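Local coordinates for RxLR effector protein 54 (Phytophthora infestans, PDB 5L7S) that binds the host autophagy protein ATG8CL through a C-terminal ATG8-interacting motif and stimulates autophagosome formation in the infected plant cell, at residues Glu178-Arg190 against Ser212-Glu226. Sequence-based numbering, arbitrary orientation.
Sequences EEEDIIKLVHMLR and SSHKTMADVWLKARE
His187 reaches across to helix 212-223. Its CG is anti to the backbone N (chi1 -159°), which carries the imidazole out to Val220, whose CG1 approaches His187 CD2 obliquely at 3.8 Å. Trp221 CD1 lies over one ring face, 3.3 Å from His187 CE1. The two rings meet obliquely, their planes 59° apart. At the ring edge His187 NE2 gives a weak, bent hydrogen bond to Glu226 OE2 (2.8 Å). The other ring nitrogen, ND1, hydrogen-bonds to Glu203 OE2 of helix 196-207. Trp221 NE1 bonds to the same carboxylate group, so Glu203 ties both rings together. Glu226 follows the Schellman motif that ends the helix, with Arg225 at positive phi, and its chain bends at chi2 to bring the carboxylate to His187. Arg190 NH1 adds a long salt bridge to Glu226 OE2 (3.6 Å), while its NE pairs with Asp200.

The contact probably joins the fourth of five tandem WY-domains to the start of the fifth. The helices run in the same general direction and cross at -45°, their axes 9.8 Å apart. Ile183 is a knob in a hole formed by Ser213, Thr216, Met217 and Val220. Its CD1 touches Thr216 CG2 at 3.7 Å, and its CG2 faces Met217 SD, also at 3.7 Å. Lys184 lays its CG against Val220 CG2. Along its own helix, Lys184 NZ makes a salt bridge to Glu180 OE2, with a weak hydrogen bond. At the N-terminal ends, the extended Glu179 chain takes a hydrogen bond from Ser212 OG to OE1 (2.9 Å), on the syn side but somewhat out of the carboxylate plane. Glu179 OE2 hydrogen-bonds to Ser210 OG, which also bonds to Ser212 OG.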
loop_
_atom_site.group_PDB
_atom_site.type_symbol
_atom_site.label_atom_id
_atom_site.label_comp_id
_atom_site.label_asym_id
_atom_site.label_seq_id
_atom_site.Cartn_x
_atom_site.Cartn_y
_atom_site.Cartn_z
ATOM N N GLU A 178 -12.277 2.259 -3.602
ATOM C CA GLU A 178 -12.609 1.621 -4.879
ATOM C C GLU A 178 -12.233 0.141 -4.898
ATOM O O GLU A 178 -11.092 -0.229 -4.603
ATOM C CB GLU A 178 -11.919 2.336 -6.047
ATOM C CG GLU A 178 -12.361 3.777 -6.257
ATOM C CD GLU A 178 -13.806 3.895 -6.716
ATOM O OE1 GLU A 178 -14.160 3.264 -7.735
ATOM O OE2 GLU A 178 -14.587 4.621 -6.063
ATOM N N GLU A 179 -13.203 -0.691 -5.275
ATOM C CA GLU A 179 -13.011 -2.136 -5.385
ATOM C C GLU A 179 -11.913 -2.505 -6.385
ATOM O O GLU A 179 -11.158 -3.441 -6.139
ATOM C CB GLU A 179 -14.322 -2.818 -5.784
ATOM C CG GLU A 179 -14.327 -4.328 -5.630
ATOM C CD GLU A 179 -15.632 -4.945 -6.084
ATOM O OE1 GLU A 179 -16.018 -4.716 -7.249
ATOM O OE2 GLU A 179 -16.266 -5.661 -5.278
ATOM N N GLU A 180 -11.818 -1.776 -7.497
ATOM C CA GLU A 180 -10.762 -2.021 -8.492
ATOM C C GLU A 180 -9.366 -1.883 -7.889
ATOM O O GLU A 180 -8.464 -2.639 -8.249
ATOM C CB GLU A 180 -10.892 -1.087 -9.701
ATOM C CG GLU A 180 -9.933 -1.422 -10.845
ATOM C CD GLU A 180 -10.056 -0.501 -12.044
ATOM O OE1 GLU A 180 -10.756 0.532 -11.950
ATOM O OE2 GLU A 180 -9.434 -0.810 -13.084
ATOM N N ASP A 181 -9.193 -0.919 -6.986
ATOM C CA ASP A 181 -7.933 -0.769 -6.258
ATOM C C ASP A 181 -7.717 -1.948 -5.294
ATOM O O ASP A 181 -6.609 -2.489 -5.209
ATOM C CB ASP A 181 -7.884 0.570 -5.501
ATOM C CG ASP A 181 -7.945 1.787 -6.429
ATOM O OD1 ASP A 181 -7.408 1.726 -7.558
ATOM O OD2 ASP A 181 -8.518 2.819 -6.014
ATOM N N ILE A 182 -8.782 -2.353 -4.598
ATOM C CA ILE A 182 -8.745 -3.506 -3.689
ATOM C C ILE A 182 -8.397 -4.807 -4.427
ATOM O O ILE A 182 -7.666 -5.638 -3.894
ATOM C CB ILE A 182 -10.089 -3.675 -2.928
ATOM C CG1 ILE A 182 -10.349 -2.482 -1.995
ATOM C CG2 ILE A 182 -10.135 -4.979 -2.131
ATOM C CD1 ILE A 182 -9.531 -2.472 -0.723
ATOM N N ILE A 183 -8.915 -4.980 -5.644
ATOM C CA ILE A 183 -8.662 -6.194 -6.433
ATOM C C ILE A 183 -7.215 -6.239 -6.933
ATOM O O ILE A 183 -6.566 -7.282 -6.838
ATOM C CB ILE A 183 -9.674 -6.350 -7.604
ATOM C CG1 ILE A 183 -11.060 -6.697 -7.044
ATOM C CG2 ILE A 183 -9.240 -7.442 -8.582
ATOM C CD1 ILE A 183 -12.198 -6.515 -8.025
ATOM N N LYS A 184 -6.716 -5.123 -7.461
ATOM C CA LYS A 184 -5.310 -5.034 -7.889
ATOM C C LYS A 184 -4.350 -5.305 -6.725
ATOM O O LYS A 184 -3.359 -6.013 -6.896
ATOM C CB LYS A 184 -5.000 -3.667 -8.517
ATOM C CG LYS A 184 -5.616 -3.448 -9.892
ATOM C CD LYS A 184 -5.496 -1.991 -10.318
ATOM C CE LYS A 184 -6.130 -1.736 -11.678
ATOM N NZ LYS A 184 -6.487 -0.300 -11.875
ATOM N N LEU A 185 -4.665 -4.750 -5.552
ATOM C CA LEU A 185 -3.887 -4.970 -4.323
ATOM C C LEU A 185 -3.747 -6.451 -3.971
ATOM O O LEU A 185 -2.630 -6.948 -3.790
ATOM C CB LEU A 185 -4.540 -4.236 -3.144
ATOM C CG LEU A 185 -3.960 -4.447 -1.744
ATOM C CD1 LEU A 185 -2.518 -3.995 -1.715
ATOM C CD2 LEU A 185 -4.767 -3.686 -0.713
ATOM N N VAL A 186 -4.889 -7.135 -3.872
ATOM C CA VAL A 186 -4.932 -8.559 -3.519
ATOM C C VAL A 186 -4.195 -9.405 -4.558
ATOM O O VAL A 186 -3.476 -10.334 -4.195
ATOM C CB VAL A 186 -6.382 -9.062 -3.323
ATOM C CG1 VAL A 186 -6.439 -10.580 -3.208
ATOM C CG2 VAL A 186 -6.990 -8.437 -2.077
ATOM N N HIS A 187 -4.353 -9.080 -5.836
ATOM C CA HIS A 187 -3.623 -9.789 -6.884
ATOM C C HIS A 187 -2.113 -9.482 -6.886
ATOM O O HIS A 187 -1.327 -10.311 -7.350
ATOM C CB HIS A 187 -4.229 -9.519 -8.261
ATOM C CG HIS A 187 -3.882 -10.560 -9.276
ATOM N ND1 HIS A 187 -4.285 -11.872 -9.159
ATOM C CD2 HIS A 187 -3.159 -10.489 -10.419
ATOM C CE1 HIS A 187 -3.826 -12.567 -10.183
ATOM N NE2 HIS A 187 -3.148 -11.749 -10.969
ATOM N N MET A 188 -1.707 -8.313 -6.383
ATOM C CA MET A 188 -0.276 -8.023 -6.182
ATOM C C MET A 188 0.326 -8.839 -5.032
ATOM O O MET A 188 1.487 -9.237 -5.115
ATOM C CB MET A 188 -0.008 -6.520 -5.971
ATOM C CG MET A 188 -0.037 -5.668 -7.243
ATOM S SD MET A 188 1.175 -6.101 -8.517
ATOM C CE MET A 188 0.156 -6.980 -9.706
ATOM N N LEU A 189 -0.454 -9.102 -3.979
ATOM C CA LEU A 189 0.002 -9.957 -2.869
ATOM C C LEU A 189 0.405 -11.370 -3.290
ATOM O O LEU A 189 1.186 -12.009 -2.595
ATOM C CB LEU A 189 -1.057 -10.077 -1.772
ATOM C CG LEU A 189 -1.364 -8.874 -0.891
ATOM C CD1 LEU A 189 -2.386 -9.288 0.159
ATOM C CD2 LEU A 189 -0.100 -8.335 -0.235
ATOM N N ARG A 190 -0.135 -11.862 -4.405
ATOM C CA ARG A 190 0.302 -13.140 -4.982
ATOM C C ARG A 190 1.825 -13.214 -5.165
ATOM O O ARG A 190 2.430 -14.262 -4.927
ATOM C CB ARG A 190 -0.377 -13.394 -6.332
ATOM C CG ARG A 190 -1.887 -13.562 -6.261
ATOM C CD ARG A 190 -2.440 -14.188 -7.532
ATOM N NE ARG A 190 -2.360 -15.651 -7.486
ATOM C CZ ARG A 190 -1.724 -16.448 -8.352
ATOM N NH1 ARG A 190 -1.066 -15.974 -9.418
ATOM N NH2 ARG A 190 -1.762 -17.766 -8.146
ATOM N N SER A 212 -19.936 -6.996 -9.159
ATOM C CA SER A 212 -19.022 -6.015 -9.771
ATOM C C SER A 212 -17.566 -6.501 -9.842
ATOM O O SER A 212 -16.850 -6.170 -10.791
ATOM C CB SER A 212 -19.089 -4.672 -9.035
ATOM O OG SER A 212 -18.928 -4.842 -7.639
ATOM N N SER A 213 -17.151 -7.301 -8.856
ATOM C CA SER A 213 -15.796 -7.877 -8.822
ATOM C C SER A 213 -15.422 -8.728 -10.045
ATOM O O SER A 213 -14.251 -8.784 -10.413
ATOM C CB SER A 213 -15.604 -8.723 -7.559
ATOM O OG SER A 213 -16.272 -9.966 -7.672
ATOM N N HIS A 214 -16.414 -9.356 -10.680
ATOM C CA HIS A 214 -16.182 -10.353 -11.740
ATOM C C HIS A 214 -15.533 -9.743 -12.975
ATOM O O HIS A 214 -14.509 -10.234 -13.449
ATOM C CB HIS A 214 -17.491 -11.032 -12.151
ATOM C CG HIS A 214 -18.086 -11.901 -11.090
ATOM N ND1 HIS A 214 -18.468 -13.204 -11.324
ATOM C CD2 HIS A 214 -18.363 -11.658 -9.789
ATOM C CE1 HIS A 214 -18.957 -13.723 -10.212
ATOM N NE2 HIS A 214 -18.905 -12.805 -9.265
ATOM N N LYS A 215 -16.137 -8.678 -13.492
ATOM C CA LYS A 215 -15.599 -7.990 -14.661
ATOM C C LYS A 215 -14.226 -7.384 -14.348
ATOM O O LYS A 215 -13.288 -7.542 -15.129
ATOM C CB LYS A 215 -16.589 -6.924 -15.165
ATOM C CG LYS A 215 -16.159 -6.124 -16.399
ATOM C CD LYS A 215 -15.537 -6.948 -17.534
ATOM C CE LYS A 215 -16.398 -8.115 -18.025
ATOM N NZ LYS A 215 -17.581 -7.687 -18.824
ATOM N N THR A 216 -14.109 -6.730 -13.193
ATOM C CA THR A 216 -12.854 -6.109 -12.766
ATOM C C THR A 216 -11.729 -7.132 -12.623
ATOM O O THR A 216 -10.646 -6.948 -13.177
ATOM C CB THR A 216 -13.011 -5.385 -11.417
ATOM O OG1 THR A 216 -14.140 -4.507 -11.468
ATOM C CG2 THR A 216 -11.768 -4.573 -11.087
ATOM N N MET A 217 -12.005 -8.206 -11.886
ATOM C CA MET A 217 -11.035 -9.287 -11.648
ATOM C C MET A 217 -10.525 -9.914 -12.950
ATOM O O MET A 217 -9.329 -10.165 -13.090
ATOM C CB MET A 217 -11.674 -10.364 -10.768
ATOM C CG MET A 217 -10.761 -11.503 -10.350
ATOM S SD MET A 217 -9.789 -11.137 -8.885
ATOM C CE MET A 217 -11.065 -11.147 -7.628
ATOM N N ALA A 218 -11.440 -10.171 -13.883
ATOM C CA ALA A 218 -11.093 -10.719 -15.197
ATOM C C ALA A 218 -10.154 -9.804 -15.987
ATOM O O ALA A 218 -9.278 -10.287 -16.699
ATOM C CB ALA A 218 -12.353 -10.999 -16.002
ATOM N N ASP A 219 -10.342 -8.489 -15.852
ATOM C CA ASP A 219 -9.460 -7.503 -16.489
ATOM C C ASP A 219 -8.078 -7.473 -15.837
ATOM O O ASP A 219 -7.074 -7.306 -16.532
ATOM C CB ASP A 219 -10.085 -6.097 -16.460
ATOM C CG ASP A 219 -11.396 -6.008 -17.242
ATOM O OD1 ASP A 219 -11.712 -6.923 -18.036
ATOM O OD2 ASP A 219 -12.122 -5.010 -17.054
ATOM N N VAL A 220 -8.034 -7.631 -14.515
ATOM C CA VAL A 220 -6.768 -7.675 -13.765
ATOM C C VAL A 220 -5.918 -8.906 -14.122
ATOM O O VAL A 220 -4.697 -8.789 -14.275
ATOM C CB VAL A 220 -7.017 -7.585 -12.237
ATOM C CG1 VAL A 220 -5.759 -7.912 -11.437
ATOM C CG2 VAL A 220 -7.513 -6.192 -11.881
ATOM N N TRP A 221 -6.559 -10.067 -14.248
ATOM C CA TRP A 221 -5.877 -11.283 -14.703
ATOM C C TRP A 221 -5.377 -11.148 -16.135
ATOM O O TRP A 221 -4.279 -11.596 -16.453
ATOM C CB TRP A 221 -6.804 -12.502 -14.631
ATOM C CG TRP A 221 -7.235 -12.901 -13.253
ATOM C CD1 TRP A 221 -6.557 -12.701 -12.087
ATOM C CD2 TRP A 221 -8.433 -13.602 -12.906
ATOM N NE1 TRP A 221 -7.265 -13.218 -11.029
ATOM C CE2 TRP A 221 -8.420 -13.783 -11.504
ATOM C CE3 TRP A 221 -9.521 -14.091 -13.644
ATOM C CZ2 TRP A 221 -9.459 -14.431 -10.822
ATOM C CZ3 TRP A 221 -10.555 -14.730 -12.967
ATOM C CH2 TRP A 221 -10.515 -14.893 -11.567
ATOM N N LEU A 222 -6.197 -10.538 -16.991
ATOM C CA LEU A 222 -5.878 -10.387 -18.413
ATOM C C LEU A 222 -4.709 -9.431 -18.629
ATOM O O LEU A 222 -3.838 -9.708 -19.452
ATOM C CB LEU A 222 -7.103 -9.902 -19.195
ATOM C CG LEU A 222 -7.056 -10.066 -20.714
ATOM C CD1 LEU A 222 -7.124 -11.540 -21.091
ATOM C CD2 LEU A 222 -8.189 -9.289 -21.367
ATOM N N LYS A 223 -4.689 -8.323 -17.885
ATOM C CA LYS A 223 -3.547 -7.395 -17.891
ATOM C C LYS A 223 -2.277 -8.056 -17.348
ATOM O O LYS A 223 -1.189 -7.824 -17.871
ATOM C CB LYS A 223 -3.851 -6.132 -17.081
ATOM C CG LYS A 223 -2.761 -5.068 -17.164
ATOM C CD LYS A 223 -3.129 -3.823 -16.377
ATOM C CE LYS A 223 -1.944 -2.881 -16.252
ATOM N NZ LYS A 223 -2.304 -1.651 -15.496
ATOM N N ALA A 224 -2.427 -8.873 -16.306
ATOM C CA ALA A 224 -1.317 -9.661 -15.758
ATOM C C ALA A 224 -0.962 -10.897 -16.601
ATOM O O ALA A 224 -0.029 -11.622 -16.259
ATOM C CB ALA A 224 -1.632 -10.076 -14.329
ATOM N N ARG A 225 -1.720 -11.146 -17.675
ATOM C CA ARG A 225 -1.467 -12.227 -18.629
ATOM C C ARG A 225 -1.517 -13.610 -17.971
ATOM O O ARG A 225 -0.791 -14.522 -18.370
ATOM C CB ARG A 225 -0.135 -12.007 -19.367
ATOM C CG ARG A 225 0.002 -10.637 -20.024
ATOM C CD ARG A 225 1.336 -10.486 -20.744
ATOM N NE ARG A 225 1.451 -11.390 -21.893
ATOM C CZ ARG A 225 0.872 -11.210 -23.084
ATOM N NH1 ARG A 225 0.104 -10.144 -23.334
ATOM N NH2 ARG A 225 1.060 -12.117 -24.043
ATOM N N GLU A 226 -2.396 -13.761 -16.981
ATOM C CA GLU A 226 -2.510 -15.008 -16.228
ATOM C C GLU A 226 -3.104 -16.083 -17.132
ATOM O O GLU A 226 -4.044 -15.813 -17.880
ATOM C CB GLU A 226 -3.401 -14.832 -14.992
ATOM C CG GLU A 226 -2.912 -13.813 -13.966
ATOM C CD GLU A 226 -1.765 -14.300 -13.093
ATOM O OE1 GLU A 226 -1.162 -15.359 -13.373
ATOM O OE2 GLU A 226 -1.457 -13.602 -12.108
#